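Local coordinates for attaching and effacing protein, pathogenesis factor (Escherichia coli, PDB 4E9L) that probably mediates attachment of the bacterium to host cells, as an intimin/invasin-family adhesin seen here in part of its chain of immunoglobulin-like domains, at residues 168-171 with 176-179; 270-273 with 278-281; 331-336 with 360-365; 376-381 with 385-390. All coordinates share one frame; numbering follows the deposited sequence.

In the fold
The modelled chain is a row of three invasin-type, immunoglobulin-like domains, and the contacts sample them in order. Contact 1 lies in the first, on the hairpin of strands 165-173 and 176-177. Contact 2 follows about 44 Å away, centre to centre, on the matching hairpin of strands 267-275 and 278-290. Contacts 3 and 4 share the last domain, their centres about 11 Å apart, where Asp-334 N probably hydrogen-bonds Arg-380 O at 2.8 Å. Contacts 1 and 3 have centres about 77 Å apart, on opposite sides of the chain's centre. A hairpin with methionine followed by proline, seen in contacts 1, 2 and 4, thus recurs in each modelled domain of this extended, rod-like adhesin fragment.

Contact 1. Residues 168-171 with 176-179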
loop_
_atom_site.group_PDB
_atom_site.type_symbol
_atom_site.label_atom_id
_atom_site.label_comp_id
_atom_site.label_asym_id
_atom_site.label_seq_id
_atom_site.Cartn_x
_atom_site.Cartn_y
_atom_site.Cartn_z
ATOM N N ASP A 168 30.858 -0.757 9.162
ATOM C CA ASP A 168 32.123 -1.415 8.822
ATOM C C ASP A 168 33.187 -0.818 9.724
ATOM O O ASP A 168 33.279 0.407 9.827
ATOM C CB ASP A 168 32.498 -1.143 7.356
ATOM C CG ASP A 168 31.614 -1.806 6.317
ATOM O OD1 ASP A 168 30.579 -2.398 6.704
ATOM O OD2 ASP A 168 31.962 -1.737 5.110
ATOM N N VAL A 169 33.947 -1.661 10.414
ATOM C CA VAL A 169 34.999 -1.199 11.328
ATOM C C VAL A 169 36.331 -1.827 10.933
ATOM O O VAL A 169 36.436 -3.054 10.795
ATOM C CB VAL A 169 34.640 -1.457 12.829
ATOM C CG1 VAL A 169 35.686 -0.865 13.778
ATOM C CG2 VAL A 169 33.251 -0.913 13.169
ATOM N N MET A 170 37.345 -0.980 10.751
ATOM C CA MET A 170 38.697 -1.417 10.416
ATOM C C MET A 170 39.706 -0.746 11.386
ATOM O O MET A 170 39.710 0.498 11.486
ATOM C CB MET A 170 39.010 -1.080 8.921
ATOM C CG MET A 170 40.494 -1.210 8.512
ATOM S SD MET A 170 41.127 -2.936 8.479
ATOM C CE MET A 170 40.436 -3.529 6.914
ATOM N N PRO A 171 40.572 -1.512 12.097
ATOM C CA PRO A 171 41.627 -0.846 12.880
ATOM C C PRO A 171 42.692 -0.329 11.910
ATOM O O PRO A 171 42.858 -0.873 10.797
ATOM C CB PRO A 171 42.180 -1.960 13.767
ATOM C CG PRO A 171 41.959 -3.205 12.965
ATOM C CD PRO A 171 40.745 -2.986 12.103
ATOM N N GLN A 176 47.132 3.133 7.889
ATOM C CA GLN A 176 47.147 1.852 7.143
ATOM C C GLN A 176 46.234 0.806 7.793
ATOM O O GLN A 176 46.219 0.701 9.018
ATOM C CB GLN A 176 48.585 1.287 7.070
ATOM C CG GLN A 176 49.640 2.245 6.491
ATOM C CD GLN A 176 49.376 2.607 5.048
ATOM O OE1 GLN A 176 49.179 1.744 4.179
ATOM N NE2 GLN A 176 49.341 3.898 4.771
ATOM N N ASP A 177 45.518 -0.004 6.982
ATOM C CA ASP A 177 44.687 -1.099 7.498
ATOM C C ASP A 177 45.537 -2.007 8.394
ATOM O O ASP A 177 46.673 -2.356 8.044
ATOM C CB ASP A 177 44.085 -1.938 6.360
ATOM C CG ASP A 177 43.084 -1.233 5.471
ATOM O OD1 ASP A 177 42.538 -0.182 5.894
ATOM O OD2 ASP A 177 42.755 -1.791 4.410
ATOM N N ALA A 178 44.996 -2.326 9.575
ATOM C CA ALA A 178 45.684 -3.146 10.552
ATOM C C ALA A 178 45.015 -4.518 10.798
ATOM O O ALA A 178 45.341 -5.206 11.771
ATOM C CB ALA A 178 45.882 -2.363 11.845
ATOM N N ALA A 179 44.123 -4.931 9.867
ATOM C CA ALA A 179 43.477 -6.243 9.856
ATOM C C ALA A 179 43.272 -6.636 8.399
ATOM O O ALA A 179 43.249 -5.760 7.536
ATOM C CB ALA A 179 42.139 -6.204 10.594
#
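Met-170 and Asp-177 meet with their side chains crossing at about a right angle. The methionine leaves strand 165-173 pointing toward the opposite segment, then bends at both later torsions (chi2 69°, chi3 78°), which carries SD and CE across the aspartate instead of past it. Met-170 CG comes within 3.5 Å of Asp-177 OD1, while Met-170 SD lies 3.8 Å from Asp-177 CB. The flexible thioether suits this place, because it can fold over a carboxylate stem and still reach the next turn of chain: Met-170 CE ends 3.6 Å from Ala-179 O, and Met-170 SD is 4.0 Å from Ala-179 CB.

Pro-171 packs on the two alanines. Its CD is 3.8 Å from Ala-179 CB and its CG is 4.2 Å from Ala-178 CB, and the short methyl groups let the ring settle close to the returning backbone. Here the hairpin is closed by a backbone bond from Ala-178 N to Pro-171 O, 2.9 Å long. Ile-96 of strand 95-99 touches both Pro-171 and Ala-179, while Trp-113 NE1 donates to Ala-178 O.

Chemically the contact is lopsided. One backbone bond crosses, and the rest is van der Waals contact, including methionine against the aspartate stem and carboxylate; Ala-179 N is buried with no polar partner in the model, whereas Asp-177 stays at the solvent-exposed margin, where water can probably solvate its charge.

Contact 2. Residues 270-273 with 278-281; sequences RVMP and QPAA
Ala-280 N gives its hydrogen to Pro-273 O over 2.9 Å, with an N-H...O angle of 153°, and this backbone bond ties the two arms of the hairpin together. The bond uses only the proline carbonyl, so the missing N-H costs nothing here, and the rigid ring offers apolar surface to its neighbours. Across the same bond Pro-273 CB lies 4.3 Å from Ala-280 CB, a spacing that the small methyl group makes possible.

Met-272 lies beside it. Its CG stands anti to the backbone nitrogen (chi1 176°), and bends at the next two torsions turn the end of the chain back toward 278-281, although the side chain sets out from the backbone in another direction. Met-272 SD thereby comes within 3.8 Å of Pro-279 CB, and the methionine chain meets the proline ring obliquely, an apolar pairing at an exposed position. The thioether also rests on the peptide of Ala-281: Met-272 CE reaches 3.4 Å from Ala-281 O, while Met-272 SD is 4.1 Å from Ala-281 CB. Small alanines suit this buried side, where a bulkier residue would compete with the methionine for room.

Val-199 of strand 198-201 touches Pro-273 and Ala-281 from the facing sheet. The whole is a tight antiparallel hairpin of strands 267-275 and 278-290, the two inner strands of one sheet in the immunoglobulin-like beta sandwich of an invasin-type domain.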
loop_
_atom_site.group_PDB
_atom_site.type_symbol
_atom_site.label_atom_id
_atom_site.label_comp_id
_atom_site.label_asym_id
_atom_site.label_seq_id
_atom_site.Cartn_x
_atom_site.Cartn_y
_atom_site.Cartn_z
ATOM N N ARG A 270 -12.186 1.008 7.656
ATOM C CA ARG A 270 -10.882 1.447 8.158
ATOM C C ARG A 270 -9.963 0.243 8.232
ATOM O O ARG A 270 -10.405 -0.835 8.642
ATOM C CB ARG A 270 -10.999 2.113 9.545
ATOM C CG ARG A 270 -11.693 3.469 9.504
ATOM C CD ARG A 270 -11.930 4.070 10.885
ATOM N NE ARG A 270 -12.812 3.256 11.728
ATOM C CZ ARG A 270 -14.140 3.248 11.655
ATOM N NH1 ARG A 270 -14.769 3.994 10.752
ATOM N NH2 ARG A 270 -14.848 2.483 12.472
ATOM N N VAL A 271 -8.696 0.419 7.807
ATOM C CA VAL A 271 -7.698 -0.631 7.813
ATOM C C VAL A 271 -6.521 -0.230 8.675
ATOM O O VAL A 271 -5.892 0.804 8.440
ATOM C CB VAL A 271 -7.273 -1.133 6.392
ATOM C CG1 VAL A 271 -6.839 0.002 5.478
ATOM C CG2 VAL A 271 -6.189 -2.225 6.467
ATOM N N MET A 272 -6.226 -1.060 9.660
ATOM C CA MET A 272 -5.089 -0.866 10.543
ATOM C C MET A 272 -4.140 -2.070 10.392
ATOM O O MET A 272 -4.496 -3.166 10.826
ATOM C CB MET A 272 -5.551 -0.676 12.004
ATOM C CG MET A 272 -4.398 -0.563 13.026
ATOM S SD MET A 272 -3.209 0.740 12.608
ATOM C CE MET A 272 -4.140 2.190 13.215
ATOM N N PRO A 273 -2.944 -1.910 9.772
ATOM C CA PRO A 273 -1.988 -3.028 9.756
ATOM C C PRO A 273 -1.562 -3.279 11.196
ATOM O O PRO A 273 -1.552 -2.350 12.030
ATOM C CB PRO A 273 -0.788 -2.495 8.953
ATOM C CG PRO A 273 -1.255 -1.237 8.333
ATOM C CD PRO A 273 -2.332 -0.687 9.221
ATOM N N GLN A 278 -0.584 -5.580 17.634
ATOM C CA GLN A 278 -0.740 -4.158 17.991
ATOM C C GLN A 278 -0.789 -3.237 16.737
ATOM O O GLN A 278 -0.050 -3.515 15.787
ATOM C CB GLN A 278 0.437 -3.710 18.886
ATOM C CG GLN A 278 0.372 -4.224 20.335
ATOM C CD GLN A 278 -0.680 -3.497 21.140
ATOM O OE1 GLN A 278 -1.797 -3.989 21.334
ATOM N NE2 GLN A 278 -0.353 -2.292 21.598
ATOM N N PRO A 279 -1.497 -2.067 16.791
ATOM C CA PRO A 279 -1.493 -1.139 15.643
ATOM C C PRO A 279 -0.090 -0.803 15.174
ATOM O O PRO A 279 0.805 -0.532 15.986
ATOM C CB PRO A 279 -2.193 0.111 16.177
ATOM C CG PRO A 279 -3.072 -0.390 17.266
ATOM C CD PRO A 279 -2.362 -1.561 17.885
ATOM N N ALA A 280 0.119 -0.887 13.866
ATOM C CA ALA A 280 1.441 -0.608 13.300
ATOM C C ALA A 280 1.511 0.800 12.714
ATOM O O ALA A 280 2.551 1.190 12.208
ATOM C CB ALA A 280 1.812 -1.657 12.254
ATOM N N ALA A 281 0.417 1.563 12.771
ATOM C CA ALA A 281 0.402 2.925 12.227
ATOM C C ALA A 281 -0.340 3.883 13.137
ATOM O O ALA A 281 -1.115 3.449 13.993
ATOM C CB ALA A 281 -0.190 2.933 10.827
#

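Contact 3. Residues 331-336 with 360-365; sequences LKPDAP and GVYVST
Lys-332 and Tyr-362 bring the backbones closest in this region, yet their CA atoms are 7.9 Å apart, so the irregular segment 331-336 passes over strand 361-367 without pairing with it as a strand would.

The gap is filled by the tyrosine, which extends from the strand to the loop. Leu-331 N donates to Tyr-362 OH at 3.0 Å, a nearly straight bond with an N-H...O angle of 162°, and the same hydroxyl hydrogen-bonds Val-328 O, so two backbone groups of the loop hold it. Leu-331 O sits obliquely against the ring, 3.2 Å from Tyr-362 CE2. Pro-333 covers one ring face with CG, its CD being 3.8 Å from Tyr-362 CD2; a flat aromatic and a rigid pyrrolidine ring make a good fit of apolar surfaces. Lys-332 instead lies at the ring edge, with its CD 4.2 Å from Tyr-362 CD2, before its amino group goes on to Trp-354 O. A long aliphatic stem with a polar end suits this exposed margin.

Phe-318 and Val-381 also pack on Pro-333. Through its hydroxyl, a buried tyrosine in one sheet thus holds the loop leading into strand 337-339 of the facing sheet, within an immunoglobulin-like sandwich.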
loop_
_atom_site.group_PDB
_atom_site.type_symbol
_atom_site.label_atom_id
_atom_site.label_comp_id
_atom_site.label_asym_id
_atom_site.label_seq_id
_atom_site.Cartn_x
_atom_site.Cartn_y
_atom_site.Cartn_z
ATOM N N LEU A 331 -23.976 8.152 -10.696
ATOM C CA LEU A 331 -23.488 7.656 -11.969
ATOM C C LEU A 331 -24.509 7.888 -13.070
ATOM O O LEU A 331 -25.477 7.114 -13.234
ATOM C CB LEU A 331 -23.082 6.176 -11.831
ATOM C CG LEU A 331 -22.639 5.431 -13.078
ATOM C CD1 LEU A 331 -21.354 6.022 -13.668
ATOM C CD2 LEU A 331 -22.484 3.944 -12.788
ATOM N N LYS A 332 -24.293 8.980 -13.809
ATOM C CA LYS A 332 -25.150 9.369 -14.921
ATOM C C LYS A 332 -25.138 8.428 -16.148
ATOM O O LYS A 332 -24.112 8.259 -16.827
ATOM C CB LYS A 332 -24.940 10.842 -15.319
ATOM C CG LYS A 332 -26.256 11.622 -15.436
ATOM C CD LYS A 332 -26.956 11.869 -14.086
ATOM C CE LYS A 332 -26.502 13.136 -13.391
ATOM N NZ LYS A 332 -26.883 14.364 -14.145
ATOM N N PRO A 333 -26.319 7.892 -16.490
ATOM C CA PRO A 333 -26.422 7.026 -17.679
ATOM C C PRO A 333 -26.161 7.775 -18.983
ATOM O O PRO A 333 -26.205 9.008 -19.020
ATOM C CB PRO A 333 -27.864 6.507 -17.607
ATOM C CG PRO A 333 -28.290 6.744 -16.161
ATOM C CD PRO A 333 -27.623 8.015 -15.809
ATOM N N ASP A 334 -25.860 7.021 -20.055
ATOM C CA ASP A 334 -25.631 7.570 -21.387
ATOM C C ASP A 334 -27.015 7.699 -22.071
ATOM O O ASP A 334 -28.048 7.353 -21.474
ATOM C CB ASP A 334 -24.763 6.579 -22.219
ATOM C CG ASP A 334 -23.454 6.123 -21.584
ATOM O OD1 ASP A 334 -22.782 6.956 -20.953
ATOM O OD2 ASP A 334 -23.073 4.940 -21.781
ATOM N N ALA A 335 -27.021 8.148 -23.336
ATOM C CA ALA A 335 -28.233 8.203 -24.143
ATOM C C ALA A 335 -28.680 6.746 -24.371
ATOM O O ALA A 335 -27.822 5.877 -24.549
ATOM C CB ALA A 335 -27.949 8.877 -25.478
ATOM N N PRO A 336 -29.988 6.426 -24.284
ATOM C CA PRO A 336 -30.417 5.046 -24.579
ATOM C C PRO A 336 -30.263 4.732 -26.075
ATOM O O PRO A 336 -30.086 5.638 -26.883
ATOM C CB PRO A 336 -31.910 5.018 -24.186
ATOM C CG PRO A 336 -32.240 6.379 -23.675
ATOM C CD PRO A 336 -31.146 7.320 -24.092
ATOM N N GLY A 360 -30.097 5.899 -6.480
ATOM C CA GLY A 360 -29.954 5.005 -7.635
ATOM C C GLY A 360 -31.129 5.063 -8.606
ATOM O O GLY A 360 -31.311 4.146 -9.409
ATOM N N VAL A 361 -31.940 6.130 -8.554
ATOM C CA VAL A 361 -33.119 6.266 -9.429
ATOM C C VAL A 361 -32.919 7.457 -10.344
ATOM O O VAL A 361 -32.798 8.580 -9.858
ATOM C CB VAL A 361 -34.449 6.364 -8.644
ATOM C CG1 VAL A 361 -35.640 6.599 -9.607
ATOM C CG2 VAL A 361 -34.670 5.116 -7.780
ATOM N N TYR A 362 -32.857 7.206 -11.664
ATOM C CA TYR A 362 -32.599 8.249 -12.660
ATOM C C TYR A 362 -33.826 8.454 -13.534
ATOM O O TYR A 362 -34.442 7.482 -13.995
ATOM C CB TYR A 362 -31.331 7.932 -13.483
ATOM C CG TYR A 362 -30.101 7.652 -12.618
ATOM C CD1 TYR A 362 -29.902 6.400 -12.030
ATOM C CD2 TYR A 362 -29.123 8.625 -12.425
ATOM C CE1 TYR A 362 -28.784 6.147 -11.221
ATOM C CE2 TYR A 362 -28.002 8.382 -11.629
ATOM C CZ TYR A 362 -27.834 7.139 -11.029
ATOM O OH TYR A 362 -26.714 6.909 -10.252
ATOM N N VAL A 363 -34.196 9.726 -13.743
ATOM C CA VAL A 363 -35.391 10.065 -14.527
ATOM C C VAL A 363 -34.978 10.859 -15.775
ATOM O O VAL A 363 -34.093 11.716 -15.696
ATOM C CB VAL A 363 -36.441 10.813 -13.624
ATOM C CG1 VAL A 363 -37.638 11.310 -14.428
ATOM C CG2 VAL A 363 -36.910 9.924 -12.467
ATOM N N SER A 364 -35.591 10.540 -16.923
ATOM C CA SER A 364 -35.374 11.246 -18.195
ATOM C C SER A 364 -36.698 11.374 -18.944
ATOM O O SER A 364 -37.571 10.517 -18.825
ATOM C CB SER A 364 -34.378 10.492 -19.076
ATOM O OG SER A 364 -34.187 11.132 -20.330
ATOM N N THR A 365 -36.826 12.421 -19.747
ATOM C CA THR A 365 -38.011 12.628 -20.567
ATOM C C THR A 365 -37.692 12.078 -21.939
ATOM O O THR A 365 -36.714 12.501 -22.568
ATOM C CB THR A 365 -38.361 14.126 -20.662
ATOM O OG1 THR A 365 -38.729 14.608 -19.355
ATOM C CG2 THR A 365 -39.495 14.394 -21.645
#

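Contact 4. Residues 376-381 with 385-390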
loop_
_atom_site.group_PDB
_atom_site.type_symbol
_atom_site.label_atom_id
_atom_site.label_comp_id
_atom_site.label_asym_id
_atom_site.label_seq_id
_atom_site.Cartn_x
_atom_site.Cartn_y
_atom_site.Cartn_z
ATOM N N SER A 376 -38.082 -0.381 -29.044
ATOM C CA SER A 376 -37.260 -1.058 -28.052
ATOM C C SER A 376 -36.277 -0.010 -27.503
ATOM O O SER A 376 -35.575 0.645 -28.284
ATOM C CB SER A 376 -36.555 -2.257 -28.683
ATOM O OG SER A 376 -35.364 -2.624 -28.012
ATOM N N VAL A 377 -36.285 0.200 -26.179
ATOM C CA VAL A 377 -35.437 1.200 -25.536
ATOM C C VAL A 377 -34.395 0.509 -24.636
ATOM O O VAL A 377 -34.762 -0.113 -23.630
ATOM C CB VAL A 377 -36.296 2.253 -24.758
ATOM C CG1 VAL A 377 -35.422 3.304 -24.096
ATOM C CG2 VAL A 377 -37.320 2.926 -25.660
ATOM N N MET A 378 -33.110 0.638 -24.990
ATOM C CA MET A 378 -32.051 0.012 -24.212
ATOM C C MET A 378 -31.215 1.061 -23.495
ATOM O O MET A 378 -30.454 1.798 -24.141
ATOM C CB MET A 378 -31.189 -0.952 -25.065
ATOM C CG MET A 378 -30.010 -1.597 -24.295
ATOM S SD MET A 378 -30.430 -2.479 -22.745
ATOM C CE MET A 378 -31.282 -3.953 -23.421
ATOM N N PRO A 379 -31.378 1.178 -22.155
ATOM C CA PRO A 379 -30.561 2.138 -21.406
ATOM C C PRO A 379 -29.091 1.702 -21.448
ATOM O O PRO A 379 -28.777 0.499 -21.567
ATOM C CB PRO A 379 -31.127 2.068 -19.989
ATOM C CG PRO A 379 -31.676 0.700 -19.873
ATOM C CD PRO A 379 -32.226 0.381 -21.241
ATOM N N ARG A 380 -28.210 2.687 -21.365
ATOM C CA ARG A 380 -26.770 2.485 -21.420
ATOM C C ARG A 380 -26.098 3.185 -20.256
ATOM O O ARG A 380 -26.438 4.335 -19.930
ATOM C CB ARG A 380 -26.215 3.042 -22.756
ATOM C CG ARG A 380 -26.505 2.168 -23.962
ATOM C CD ARG A 380 -25.418 1.120 -24.063
ATOM N NE ARG A 380 -25.693 0.125 -25.091
ATOM C CZ ARG A 380 -25.121 0.113 -26.287
ATOM N NH1 ARG A 380 -24.241 1.051 -26.618
ATOM N NH2 ARG A 380 -25.428 -0.834 -27.166
ATOM N N VAL A 381 -25.118 2.501 -19.650
ATOM C CA VAL A 381 -24.334 3.043 -18.527
ATOM C C VAL A 381 -22.882 2.626 -18.807
ATOM O O VAL A 381 -22.612 1.433 -18.942
ATOM C CB VAL A 381 -24.842 2.537 -17.137
ATOM C CG1 VAL A 381 -23.903 2.970 -16.020
ATOM C CG2 VAL A 381 -26.256 3.020 -16.837
ATOM N N ASN A 385 -25.105 -2.219 -21.915
ATOM C CA ASN A 385 -26.549 -2.391 -21.736
ATOM C C ASN A 385 -26.816 -2.404 -20.237
ATOM O O ASN A 385 -26.117 -3.089 -19.491
ATOM C CB ASN A 385 -27.048 -3.686 -22.364
ATOM C CG ASN A 385 -27.074 -3.663 -23.871
ATOM O OD1 ASN A 385 -26.754 -2.667 -24.528
ATOM N ND2 ASN A 385 -27.454 -4.773 -24.448
ATOM N N ALA A 386 -27.757 -1.583 -19.795
ATOM C CA ALA A 386 -28.009 -1.392 -18.375
ATOM C C ALA A 386 -29.190 -2.197 -17.798
ATOM O O ALA A 386 -29.395 -2.192 -16.582
ATOM C CB ALA A 386 -28.155 0.094 -18.090
ATOM N N VAL A 387 -29.967 -2.876 -18.656
ATOM C CA VAL A 387 -31.058 -3.763 -18.214
ATOM C C VAL A 387 -30.941 -5.096 -18.948
ATOM O O VAL A 387 -30.291 -5.146 -19.991
ATOM C CB VAL A 387 -32.489 -3.178 -18.289
ATOM C CG1 VAL A 387 -32.662 -2.002 -17.317
ATOM C CG2 VAL A 387 -32.862 -2.797 -19.724
ATOM N N ALA A 388 -31.548 -6.162 -18.411
ATOM C CA ALA A 388 -31.487 -7.489 -19.052
ATOM C C ALA A 388 -32.220 -7.488 -20.418
ATOM O O ALA A 388 -31.705 -8.022 -21.411
ATOM C CB ALA A 388 -32.095 -8.546 -18.134
ATOM N N GLN A 389 -33.416 -6.898 -20.446
ATOM C CA GLN A 389 -34.261 -6.833 -21.647
ATOM C C GLN A 389 -34.719 -5.396 -21.865
ATOM O O GLN A 389 -35.035 -4.712 -20.892
ATOM C CB GLN A 389 -35.476 -7.788 -21.521
ATOM C CG GLN A 389 -35.106 -9.292 -21.603
ATOM C CD GLN A 389 -34.374 -9.663 -22.880
ATOM O OE1 GLN A 389 -33.406 -10.431 -22.883
ATOM N NE2 GLN A 389 -34.802 -9.105 -23.993
ATOM N N PRO A 390 -34.844 -4.926 -23.123
ATOM C CA PRO A 390 -35.206 -3.517 -23.322
ATOM C C PRO A 390 -36.625 -3.193 -22.917
ATOM O O PRO A 390 -37.474 -4.083 -22.846
ATOM C CB PRO A 390 -34.999 -3.306 -24.830
ATOM C CG PRO A 390 -35.180 -4.681 -25.420
ATOM C CD PRO A 390 -34.523 -5.580 -24.411
#
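Arg-380 and Asn-385 form an antiparallel non-hydrogen-bonded pair, CA atoms 4.9 Å apart, in the hairpin that strand 373-381 makes with 384-385 within an invasin-type, immunoglobulin-like sandwich.

Two hydrogen bonds cross. One is backbone: Ala-386 N to Pro-379 O, 2.9 Å. In the other, Arg-380 NE donates to Asn-385 OD1 over 3.0 Å, meeting the oxygen in the plane of its carbonyl. The side chains run side by side in the same direction, guanidinium and amide planes 29° apart; arginine suits this partly exposed position, where its carbon stem bends at chi2 (-86°) to bring NE onto the amide. The side chain of Asp-334 packs against the arginine.

The remaining contacts are van der Waals packing. Met-378 lies across the polar Asn-385 at about a right angle, with Met-378 SD 3.6 Å from Asn-385 CB, and its methyl CE reaches the apolar Pro-390 CD at 3.8 Å. Pro-379 CD meets Val-387 CG2 at 3.6 Å; this valine methyl occupies the crowded place between backbone N and carbonyl carbon. Val-381 CG2 lies 3.7 Å from Ala-386 CB, and Phe-318 lines that side.

At the far end the ring of Pro-390 lies against the strand backbone, its CB 3.4 Å from Val-377 O.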